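Local coordinates for protein yeast glycogen phosphorylase (Saccharomyces cerevisiae, PDB 1YGP) that belongs to the carbohydrate phosphorylase family, carries pyridoxal-5'-phosphate, and has the two-domain architecture of the GT-B clan, at residues V99-L104 with A171-S176; T231-V236 with G324-L329; K645-V650 with E837-R842. All blocks are in the same frame, centred on the assembly; numbering follows the deposited sequence.

Contact 1 of 3, residues V99-L104 with A171-S176; sequences VYYLSL and ACFVDS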
loop_
_atom_site.group_PDB
_atom_site.type_symbol
_atom_site.label_atom_id
_atom_site.label_comp_id
_atom_site.label_asym_id
_atom_site.label_seq_id
_atom_site.Cartn_x
_atom_site.Cartn_y
_atom_site.Cartn_z
ATOM N N VAL A 99 -5.803 -30.290 -5.848
ATOM C CA VAL A 99 -4.651 -30.403 -4.977
ATOM C C VAL A 99 -4.492 -29.053 -4.291
ATOM O O VAL A 99 -4.585 -28.031 -4.971
ATOM C CB VAL A 99 -3.416 -30.702 -5.810
ATOM C CG1 VAL A 99 -2.226 -30.862 -4.894
ATOM C CG2 VAL A 99 -3.647 -31.934 -6.639
ATOM N N TYR A 100 -4.265 -28.956 -2.994
ATOM C CA TYR A 100 -4.037 -27.685 -2.351
ATOM C C TYR A 100 -2.676 -27.936 -1.728
ATOM O O TYR A 100 -2.407 -28.969 -1.092
ATOM C CB TYR A 100 -5.128 -27.424 -1.320
ATOM C CG TYR A 100 -6.449 -27.073 -1.992
ATOM C CD1 TYR A 100 -6.606 -25.875 -2.696
ATOM C CD2 TYR A 100 -7.526 -27.948 -1.892
ATOM C CE1 TYR A 100 -7.834 -25.555 -3.289
ATOM C CE2 TYR A 100 -8.753 -27.640 -2.477
ATOM C CZ TYR A 100 -8.906 -26.442 -3.174
ATOM O OH TYR A 100 -10.136 -26.139 -3.748
ATOM N N TYR A 101 -1.763 -27.030 -2.027
ATOM C CA TYR A 101 -0.386 -27.165 -1.630
ATOM C C TYR A 101 -0.190 -26.104 -0.553
ATOM O O TYR A 101 -0.138 -24.900 -0.866
ATOM C CB TYR A 101 0.492 -26.930 -2.885
ATOM C CG TYR A 101 1.929 -27.370 -2.659
ATOM C CD1 TYR A 101 2.284 -28.709 -2.866
ATOM C CD2 TYR A 101 2.862 -26.465 -2.152
ATOM C CE1 TYR A 101 3.569 -29.148 -2.547
ATOM C CE2 TYR A 101 4.141 -26.899 -1.830
ATOM C CZ TYR A 101 4.484 -28.235 -2.022
ATOM O OH TYR A 101 5.729 -28.665 -1.618
ATOM N N LEU A 102 -0.109 -26.468 0.721
ATOM C CA LEU A 102 0.086 -25.461 1.742
ATOM C C LEU A 102 1.562 -25.327 2.041
ATOM O O LEU A 102 2.247 -26.308 2.346
ATOM C CB LEU A 102 -0.699 -25.859 2.982
ATOM C CG LEU A 102 -2.148 -25.360 3.091
ATOM C CD1 LEU A 102 -2.920 -25.540 1.789
ATOM C CD2 LEU A 102 -2.813 -26.134 4.189
ATOM N N SER A 103 2.110 -24.134 1.900
ATOM C CA SER A 103 3.509 -23.931 2.182
ATOM C C SER A 103 3.643 -22.583 2.875
ATOM O O SER A 103 2.969 -21.590 2.560
ATOM C CB SER A 103 4.301 -23.912 0.910
ATOM O OG SER A 103 5.681 -23.812 1.228
ATOM N N LEU A 104 4.530 -22.563 3.866
ATOM C CA LEU A 104 4.787 -21.341 4.619
ATOM C C LEU A 104 5.642 -20.363 3.836
ATOM O O LEU A 104 5.730 -19.200 4.209
ATOM C CB LEU A 104 5.504 -21.646 5.933
ATOM C CG LEU A 104 5.455 -20.599 7.009
ATOM C CD1 LEU A 104 4.023 -20.219 7.316
ATOM C CD2 LEU A 104 6.119 -21.159 8.244
ATOM N N ALA A 171 7.799 -23.307 -4.985
ATOM C CA ALA A 171 7.749 -22.479 -6.175
ATOM C C ALA A 171 7.877 -23.318 -7.425
ATOM O O ALA A 171 6.985 -23.269 -8.271
ATOM C CB ALA A 171 8.882 -21.461 -6.134
ATOM N N CYS A 172 8.932 -24.131 -7.569
ATOM C CA CYS A 172 9.131 -24.986 -8.733
ATOM C C CYS A 172 7.927 -25.882 -8.968
ATOM O O CYS A 172 7.443 -26.020 -10.095
ATOM C CB CYS A 172 10.372 -25.856 -8.543
ATOM S SG CYS A 172 11.937 -24.971 -8.794
ATOM N N PHE A 173 7.404 -26.460 -7.889
ATOM C CA PHE A 173 6.220 -27.294 -7.956
ATOM C C PHE A 173 5.023 -26.568 -8.552
ATOM O O PHE A 173 4.451 -27.034 -9.538
ATOM C CB PHE A 173 5.875 -27.772 -6.580
ATOM C CG PHE A 173 6.666 -28.983 -6.136
ATOM C CD1 PHE A 173 7.890 -29.320 -6.720
ATOM C CD2 PHE A 173 6.144 -29.757 -5.104
ATOM C CE1 PHE A 173 8.599 -30.430 -6.273
ATOM C CE2 PHE A 173 6.861 -30.861 -4.666
ATOM C CZ PHE A 173 8.083 -31.196 -5.247
ATOM N N VAL A 174 4.683 -25.404 -8.018
ATOM C CA VAL A 174 3.604 -24.585 -8.535
ATOM C C VAL A 174 3.736 -24.414 -10.058
ATOM O O VAL A 174 2.776 -24.640 -10.816
ATOM C CB VAL A 174 3.657 -23.257 -7.708
ATOM C CG1 VAL A 174 2.931 -22.127 -8.378
ATOM C CG2 VAL A 174 2.937 -23.496 -6.390
ATOM N N ASP A 175 4.947 -24.174 -10.546
ATOM C CA ASP A 175 5.158 -24.062 -11.983
ATOM C C ASP A 175 4.821 -25.378 -12.714
ATOM O O ASP A 175 4.054 -25.407 -13.699
ATOM C CB ASP A 175 6.595 -23.659 -12.151
ATOM C CG ASP A 175 7.137 -23.705 -13.555
ATOM O OD1 ASP A 175 7.444 -24.807 -14.003
ATOM O OD2 ASP A 175 7.277 -22.657 -14.185
ATOM N N SER A 176 5.352 -26.505 -12.225
ATOM C CA SER A 176 5.129 -27.782 -12.893
ATOM C C SER A 176 3.668 -28.233 -12.851
ATOM O O SER A 176 3.153 -28.780 -13.839
ATOM C CB SER A 176 6.005 -28.850 -12.266
ATOM O OG SER A 176 7.357 -28.410 -12.296
#
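Two aromatic rings make this contact: Tyr101 from strand 98-102 and Phe173 from helix 165-179. Their planes are inclined at 69° and their centroids lie 5.8 Å apart, a slanted pairing that is neither a parallel stack nor a T. The CE1, CZ and OH end of Tyr101 bears on the CD2-CE2 bond of Phe173. CE1 and OH of Tyr101 both lie 3.7 Å from Phe173 CD2, and Tyr101 OH is 3.9 Å from Phe173 CE2. Tyr101 holds CG anti to the backbone N (chi1 -166°), which sends its ring out from the sheet toward the helix. Phe173 also meets the ring of Tyr868, and Cys864 and Ile865 of helix 861-873 pack against it, so the C-terminal part of the chain shares in enclosing the pair.

The fold explains the pairing. Strands 98-102 and 184-189 run parallel, side by side, and the connection between them, which includes helix 165-179, is a long helical beta-alpha-beta crossover of the Rossmann-like N-terminal domain. Tyr101 is the residue of the strand that faces the helix. The same helix carries Gly165 and Arg168, two residues of the ligand pocket, and the Phe173 side chain is about 12 Å from pyridoxal-5'-phosphate.

No hydrogen bond crosses between the segments; the polar bonds run to other parts of the chain. Backbone bonds tie Tyr101 and Val99 to Trp185 on one side of the strand, and Tyr100 to Ala362 and Gln364 on the other, while Tyr100 OH bonds Arg346 of helix 322-350. On the helix, Asp175 forms a salt bridge with Arg519 and also bonds Thr517 through OD1, so this buried carboxylate has both a charged and a neutral partner.

Contact 2 of 3, residues T231-V236 with G324-L329; sequences TFYGYV and GKELRL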
loop_
_atom_site.group_PDB
_atom_site.type_symbol
_atom_site.label_atom_id
_atom_site.label_comp_id
_atom_site.label_asym_id
_atom_site.label_seq_id
_atom_site.Cartn_x
_atom_site.Cartn_y
_atom_site.Cartn_z
ATOM N N THR A 231 -9.962 -16.513 14.582
ATOM C CA THR A 231 -10.169 -16.237 15.999
ATOM C C THR A 231 -9.042 -16.738 16.872
ATOM O O THR A 231 -8.467 -17.801 16.605
ATOM C CB THR A 231 -11.530 -16.892 16.354
ATOM O OG1 THR A 231 -12.449 -15.936 15.868
ATOM C CG2 THR A 231 -11.805 -17.217 17.800
ATOM N N PHE A 232 -8.720 -15.996 17.913
ATOM C CA PHE A 232 -7.678 -16.453 18.805
ATOM C C PHE A 232 -8.187 -16.311 20.220
ATOM O O PHE A 232 -9.090 -15.505 20.498
ATOM C CB PHE A 232 -6.426 -15.625 18.640
ATOM C CG PHE A 232 -5.845 -15.724 17.241
ATOM C CD1 PHE A 232 -5.201 -16.894 16.838
ATOM C CD2 PHE A 232 -5.966 -14.638 16.365
ATOM C CE1 PHE A 232 -4.680 -16.961 15.550
ATOM C CE2 PHE A 232 -5.440 -14.726 15.080
ATOM C CZ PHE A 232 -4.795 -15.886 14.668
ATOM N N TYR A 233 -7.598 -17.127 21.099
ATOM C CA TYR A 233 -7.860 -17.163 22.529
ATOM C C TYR A 233 -9.284 -17.628 22.734
ATOM O O TYR A 233 -9.850 -18.332 21.891
ATOM C CB TYR A 233 -7.638 -15.761 23.143
ATOM C CG TYR A 233 -6.229 -15.265 22.869
ATOM C CD1 TYR A 233 -5.152 -15.832 23.540
ATOM C CD2 TYR A 233 -6.013 -14.266 21.917
ATOM C CE1 TYR A 233 -3.857 -15.407 23.266
ATOM C CE2 TYR A 233 -4.720 -13.836 21.635
ATOM C CZ TYR A 233 -3.656 -14.416 22.322
ATOM O OH TYR A 233 -2.377 -13.978 22.102
ATOM N N GLY A 234 -9.883 -17.266 23.857
ATOM C CA GLY A 234 -11.277 -17.573 24.092
ATOM C C GLY A 234 -11.453 -18.799 24.949
ATOM O O GLY A 234 -10.535 -19.241 25.634
ATOM N N TYR A 235 -12.654 -19.328 24.928
ATOM C CA TYR A 235 -12.958 -20.489 25.701
ATOM C C TYR A 235 -13.913 -21.364 24.942
ATOM O O TYR A 235 -14.593 -20.914 24.010
ATOM C CB TYR A 235 -13.577 -20.104 27.037
ATOM C CG TYR A 235 -14.769 -19.169 27.068
ATOM C CD1 TYR A 235 -14.592 -17.814 26.813
ATOM C CD2 TYR A 235 -16.014 -19.671 27.443
ATOM C CE1 TYR A 235 -15.661 -16.943 26.947
ATOM C CE2 TYR A 235 -17.094 -18.805 27.582
ATOM C CZ TYR A 235 -16.909 -17.439 27.336
ATOM O OH TYR A 235 -17.968 -16.558 27.513
ATOM N N VAL A 236 -13.895 -22.633 25.329
ATOM C CA VAL A 236 -14.824 -23.572 24.748
ATOM C C VAL A 236 -15.823 -23.673 25.877
ATOM O O VAL A 236 -15.482 -23.592 27.069
ATOM C CB VAL A 236 -14.252 -24.971 24.496
ATOM C CG1 VAL A 236 -15.214 -25.713 23.592
ATOM C CG2 VAL A 236 -12.908 -24.904 23.819
ATOM N N GLY A 324 7.421 -14.417 20.486
ATOM C CA GLY A 324 7.679 -14.900 19.150
ATOM C C GLY A 324 7.126 -16.296 19.017
ATOM O O GLY A 324 6.571 -16.624 17.981
ATOM N N LYS A 325 7.243 -17.153 20.035
ATOM C CA LYS A 325 6.677 -18.491 20.003
ATOM C C LYS A 325 5.203 -18.349 19.722
ATOM O O LYS A 325 4.657 -18.993 18.827
ATOM C CB LYS A 325 6.797 -19.229 21.329
ATOM C CG LYS A 325 8.201 -19.520 21.830
ATOM C CD LYS A 325 9.002 -20.382 20.859
ATOM C CE LYS A 325 8.444 -21.776 20.618
ATOM N NZ LYS A 325 9.257 -22.451 19.622
ATOM N N GLU A 326 4.589 -17.411 20.426
ATOM C CA GLU A 326 3.187 -17.099 20.267
ATOM C C GLU A 326 2.825 -16.592 18.887
ATOM O O GLU A 326 1.857 -17.067 18.297
ATOM C CB GLU A 326 2.778 -16.048 21.234
ATOM C CG GLU A 326 1.465 -16.513 21.750
ATOM C CD GLU A 326 0.497 -15.386 21.906
ATOM O OE1 GLU A 326 0.544 -14.671 22.907
ATOM O OE2 GLU A 326 -0.298 -15.246 20.987
ATOM N N LEU A 327 3.579 -15.625 18.357
ATOM C CA LEU A 327 3.301 -15.053 17.057
ATOM C C LEU A 327 3.496 -16.073 15.960
ATOM O O LEU A 327 2.677 -16.099 15.041
ATOM C CB LEU A 327 4.198 -13.836 16.820
ATOM C CG LEU A 327 3.997 -13.000 15.576
ATOM C CD1 LEU A 327 2.614 -12.367 15.557
ATOM C CD2 LEU A 327 4.978 -11.879 15.590
ATOM N N ARG A 328 4.499 -16.950 16.043
ATOM C CA ARG A 328 4.709 -17.997 15.049
ATOM C C ARG A 328 3.496 -18.912 15.078
ATOM O O ARG A 328 2.935 -19.205 14.015
ATOM C CB ARG A 328 5.947 -18.826 15.355
ATOM C CG ARG A 328 7.237 -18.022 15.275
ATOM C CD ARG A 328 7.973 -18.179 13.965
ATOM N NE ARG A 328 8.943 -19.255 14.022
ATOM C CZ ARG A 328 10.242 -19.089 13.723
ATOM N NH1 ARG A 328 10.754 -17.926 13.349
ATOM N NH2 ARG A 328 11.063 -20.133 13.797
ATOM N N LEU A 329 3.001 -19.329 16.254
ATOM C CA LEU A 329 1.838 -20.187 16.275
ATOM C C LEU A 329 0.614 -19.458 15.730
ATOM O O LEU A 329 -0.126 -19.997 14.902
ATOM C CB LEU A 329 1.576 -20.671 17.702
ATOM C CG LEU A 329 0.511 -21.785 17.885
ATOM C CD1 LEU A 329 0.853 -23.036 17.053
ATOM C CD2 LEU A 329 0.426 -22.124 19.352
#
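Tyr233 and Glu326 approach from opposite directions and meet through their polar ends. The ring of Tyr233 and the carboxylate of Glu326 are almost perpendicular, their planes 87° apart, and the phenol oxygen is set before both carboxylate oxygens: Tyr233 OH is 2.7 Å from Glu326 OE2 and 3.1 Å from Glu326 OE1. Neither side chain starts out straight at the other. Tyr233 has CG anti to the carbonyl carbon (chi1 -57°), and its long ring carries the hydroxyl across to the helix, while the chain of Glu326 bends at chi2 to bring the carboxylate to meet it.

A third group completes the polar cluster. Lys330, one turn further along helix 322-350, forms a salt bridge from NZ to Glu326 OE2 and a hydrogen bond with Tyr233 OH, so it is the partner common to both ends. Its positive charge would probably help keep the carboxylate ionised next to the phenol.

Helix 417-423 flanks the pair: Leu423 touches both side chains, Leu419 packs on Glu326, and the ring of His422 meets that of Tyr233. The backbone of Tyr233, at a positive phi (66°), is held too, by Leu423 and by a bond from its carbonyl O to Trp251 NE1. The contact therefore joins the segment 231-236, which carries part of outermost strand 221-232 of the large mixed sheet, to helix 322-350, a polar surface link at the periphery of the N-terminal domain of a GT-B protein.

Contact 3 of 3, residues K645-V650 with E837-R842; sequences KYPRKV and EFHNQR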
loop_
_atom_site.group_PDB
_atom_site.type_symbol
_atom_site.label_atom_id
_atom_site.label_comp_id
_atom_site.label_asym_id
_atom_site.label_seq_id
_atom_site.Cartn_x
_atom_site.Cartn_y
_atom_site.Cartn_z
ATOM N N LYS A 645 51.366 -24.462 -9.868
ATOM C CA LYS A 645 50.848 -25.283 -8.786
ATOM C C LYS A 645 49.476 -24.878 -8.258
ATOM O O LYS A 645 48.681 -25.729 -7.851
ATOM C CB LYS A 645 51.806 -25.285 -7.597
ATOM C CG LYS A 645 52.744 -26.477 -7.615
ATOM C CD LYS A 645 53.097 -26.899 -6.189
ATOM C CE LYS A 645 51.873 -27.308 -5.338
ATOM N NZ LYS A 645 51.166 -28.483 -5.839
ATOM N N TYR A 646 49.195 -23.579 -8.191
ATOM C CA TYR A 646 47.943 -23.068 -7.666
ATOM C C TYR A 646 47.433 -22.157 -8.761
ATOM O O TYR A 646 47.782 -20.976 -8.815
ATOM C CB TYR A 646 48.162 -22.259 -6.377
ATOM C CG TYR A 646 48.789 -23.062 -5.258
ATOM C CD1 TYR A 646 48.037 -24.050 -4.628
ATOM C CD2 TYR A 646 50.120 -22.851 -4.896
ATOM C CE1 TYR A 646 48.613 -24.839 -3.637
ATOM C CE2 TYR A 646 50.704 -23.640 -3.904
ATOM C CZ TYR A 646 49.942 -24.632 -3.282
ATOM O OH TYR A 646 50.503 -25.434 -2.305
ATOM N N PRO A 647 46.659 -22.640 -9.716
ATOM C CA PRO A 647 46.217 -21.816 -10.820
ATOM C C PRO A 647 45.030 -20.904 -10.468
ATOM O O PRO A 647 44.287 -21.159 -9.517
ATOM C CB PRO A 647 45.945 -22.848 -11.896
ATOM C CG PRO A 647 46.460 -24.172 -11.368
ATOM C CD PRO A 647 46.254 -24.023 -9.880
ATOM N N ARG A 648 44.827 -19.914 -11.353
ATOM C CA ARG A 648 43.806 -18.866 -11.314
ATOM C C ARG A 648 42.364 -19.307 -11.032
ATOM O O ARG A 648 41.731 -20.044 -11.811
ATOM C CB ARG A 648 43.942 -18.141 -12.643
ATOM C CG ARG A 648 43.192 -16.836 -12.746
ATOM C CD ARG A 648 43.722 -15.997 -13.902
ATOM N NE ARG A 648 44.822 -15.135 -13.483
ATOM C CZ ARG A 648 46.096 -15.347 -13.829
ATOM N NH1 ARG A 648 46.466 -16.382 -14.597
ATOM N NH2 ARG A 648 47.018 -14.498 -13.371
ATOM N N LYS A 649 41.859 -18.787 -9.910
ATOM C CA LYS A 649 40.599 -19.179 -9.302
ATOM C C LYS A 649 39.919 -17.932 -8.750
ATOM O O LYS A 649 40.578 -16.925 -8.458
ATOM C CB LYS A 649 40.904 -20.140 -8.162
ATOM C CG LYS A 649 39.840 -21.024 -7.542
ATOM C CD LYS A 649 40.451 -21.536 -6.252
ATOM C CE LYS A 649 39.771 -22.778 -5.650
ATOM N NZ LYS A 649 40.008 -24.018 -6.383
ATOM N N VAL A 650 38.594 -17.977 -8.623
ATOM C CA VAL A 650 37.773 -16.949 -7.995
ATOM C C VAL A 650 36.810 -17.756 -7.140
ATOM O O VAL A 650 36.061 -18.611 -7.654
ATOM C CB VAL A 650 36.905 -16.123 -8.989
ATOM C CG1 VAL A 650 36.074 -15.131 -8.208
ATOM C CG2 VAL A 650 37.739 -15.316 -9.931
ATOM N N GLU A 837 42.507 -30.886 -13.660
ATOM C CA GLU A 837 41.458 -31.245 -14.601
ATOM C C GLU A 837 41.046 -30.053 -15.435
ATOM O O GLU A 837 41.269 -30.050 -16.639
ATOM C CB GLU A 837 40.255 -31.745 -13.845
ATOM C CG GLU A 837 40.177 -33.227 -13.580
ATOM C CD GLU A 837 39.561 -33.920 -14.774
ATOM O OE1 GLU A 837 38.354 -33.812 -14.944
ATOM O OE2 GLU A 837 40.285 -34.547 -15.547
ATOM N N PHE A 838 40.562 -28.997 -14.781
ATOM C CA PHE A 838 40.051 -27.812 -15.443
ATOM C C PHE A 838 41.090 -27.056 -16.250
ATOM O O PHE A 838 40.861 -26.744 -17.417
ATOM C CB PHE A 838 39.423 -26.861 -14.386
ATOM C CG PHE A 838 38.986 -25.493 -14.917
ATOM C CD1 PHE A 838 37.784 -25.351 -15.595
ATOM C CD2 PHE A 838 39.810 -24.378 -14.736
ATOM C CE1 PHE A 838 37.421 -24.101 -16.085
ATOM C CE2 PHE A 838 39.437 -23.129 -15.233
ATOM C CZ PHE A 838 38.238 -22.987 -15.910
ATOM N N HIS A 839 42.230 -26.715 -15.657
ATOM C CA HIS A 839 43.151 -25.868 -16.390
ATOM C C HIS A 839 43.925 -26.639 -17.450
ATOM O O HIS A 839 44.021 -26.216 -18.601
ATOM C CB HIS A 839 44.134 -25.197 -15.427
ATOM C CG HIS A 839 43.525 -24.176 -14.480
ATOM N ND1 HIS A 839 43.232 -22.897 -14.677
ATOM C CD2 HIS A 839 43.215 -24.449 -13.167
ATOM C CE1 HIS A 839 42.780 -22.396 -13.552
ATOM N NE2 HIS A 839 42.773 -23.337 -12.646
ATOM N N ASN A 840 44.390 -27.829 -17.101
ATOM C CA ASN A 840 45.289 -28.528 -17.979
ATOM C C ASN A 840 44.612 -29.482 -18.914
ATOM O O ASN A 840 45.189 -29.795 -19.955
ATOM C CB ASN A 840 46.303 -29.291 -17.180
ATOM C CG ASN A 840 47.084 -28.388 -16.245
ATOM O OD1 ASN A 840 47.367 -27.218 -16.510
ATOM N ND2 ASN A 840 47.434 -28.903 -15.075
ATOM N N GLN A 841 43.432 -30.010 -18.615
ATOM C CA GLN A 841 42.790 -30.876 -19.584
ATOM C C GLN A 841 41.290 -30.651 -19.702
ATOM O O GLN A 841 40.419 -31.512 -19.522
ATOM C CB GLN A 841 43.124 -32.345 -19.251
ATOM C CG GLN A 841 43.067 -32.889 -17.838
ATOM C CD GLN A 841 43.614 -34.316 -17.755
ATOM O OE1 GLN A 841 43.934 -34.967 -18.748
ATOM N NE2 GLN A 841 43.756 -34.908 -16.578
ATOM N N ARG A 842 41.034 -29.425 -20.155
ATOM C CA ARG A 842 39.701 -28.918 -20.365
ATOM C C ARG A 842 38.841 -29.787 -21.270
ATOM O O ARG A 842 37.636 -29.836 -21.026
ATOM C CB ARG A 842 39.816 -27.529 -20.924
ATOM C CG ARG A 842 38.520 -26.746 -21.009
ATOM C CD ARG A 842 37.928 -26.351 -19.657
ATOM N NE ARG A 842 38.828 -25.507 -18.891
ATOM C CZ ARG A 842 39.045 -24.225 -19.188
ATOM N NH1 ARG A 842 38.433 -23.601 -20.214
ATOM N NH2 ARG A 842 39.942 -23.583 -18.446
#
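The imidazole of His839 is sandwiched between a proline and a phenylalanine. Pro647 makes a CH-pi contact over one face, with its CB 3.4 Å from the centroid of the His839 ring and 17° off the ring normal; Pro647 CG follows at 3.7 Å from His839 CD2. Over the opposite face sits the preceding residue in the helix, Phe838, whose CD2 is 3.6 Å above the middle of the His839 ring plane. The edge is occupied as well: Arg648 O lies in the imidazole plane, 3.1 Å from His839 CE1.

His839 leaves the last turn of helix 820-840 with CG anti to the carbonyl carbon (chi1 -67°), directed at the loop of Pro647. Asp599 then fixes the rotation of the ring, taking a hydrogen bond at His839 ND1. The loop is secured from its own side, where Arg625 bonds Pro647 O and the backbone of Arg648 pairs with Leu601.

Further out, Arg842 packs on Phe838. Its NE donates to the carbonyl oxygen, Arg842 NE to Phe838 O being 2.8 Å with an N-H...O angle of 148°, and its guanidinium lies over the rim of the phenyl ring while NH2 bonds Asp598 O. Trp845 meets Phe838 edge-to-face. Helix 820-840 ends here, with Gln841 as the N-cap of the next helix, 842-856. This packing joins the C-terminal end of helix 820-840 to the loop between helix 639-645 and strand 649-654, the closing part of a beta-alpha-beta crossover from strand 601-606 in the six-stranded parallel sheet of the Rossmann-like C-terminal domain of the GT-B fold.

In the fold
Contact 1 is the buried one, about 10 Å from the centre of the chain, whereas contacts 2 and 3 lie at the surface on opposite sides of that centre, their own centres about 58 Å apart. Contacts 1 and 2 reach the same mixed sheet, one at an interior strand and the other at an outermost strand; helix 322-350 belongs to contact 2 and also gives a side-chain partner to the strand of contact 1. Contact 3 stands on the separate parallel sheet. Chemistry follows place: an aromatic pair in the core, a tyrosine-glutamate-lysine cluster at one rim, and at the other a histidine ring in CH-pi contact with a proline, its ND1 bonded to Asp599.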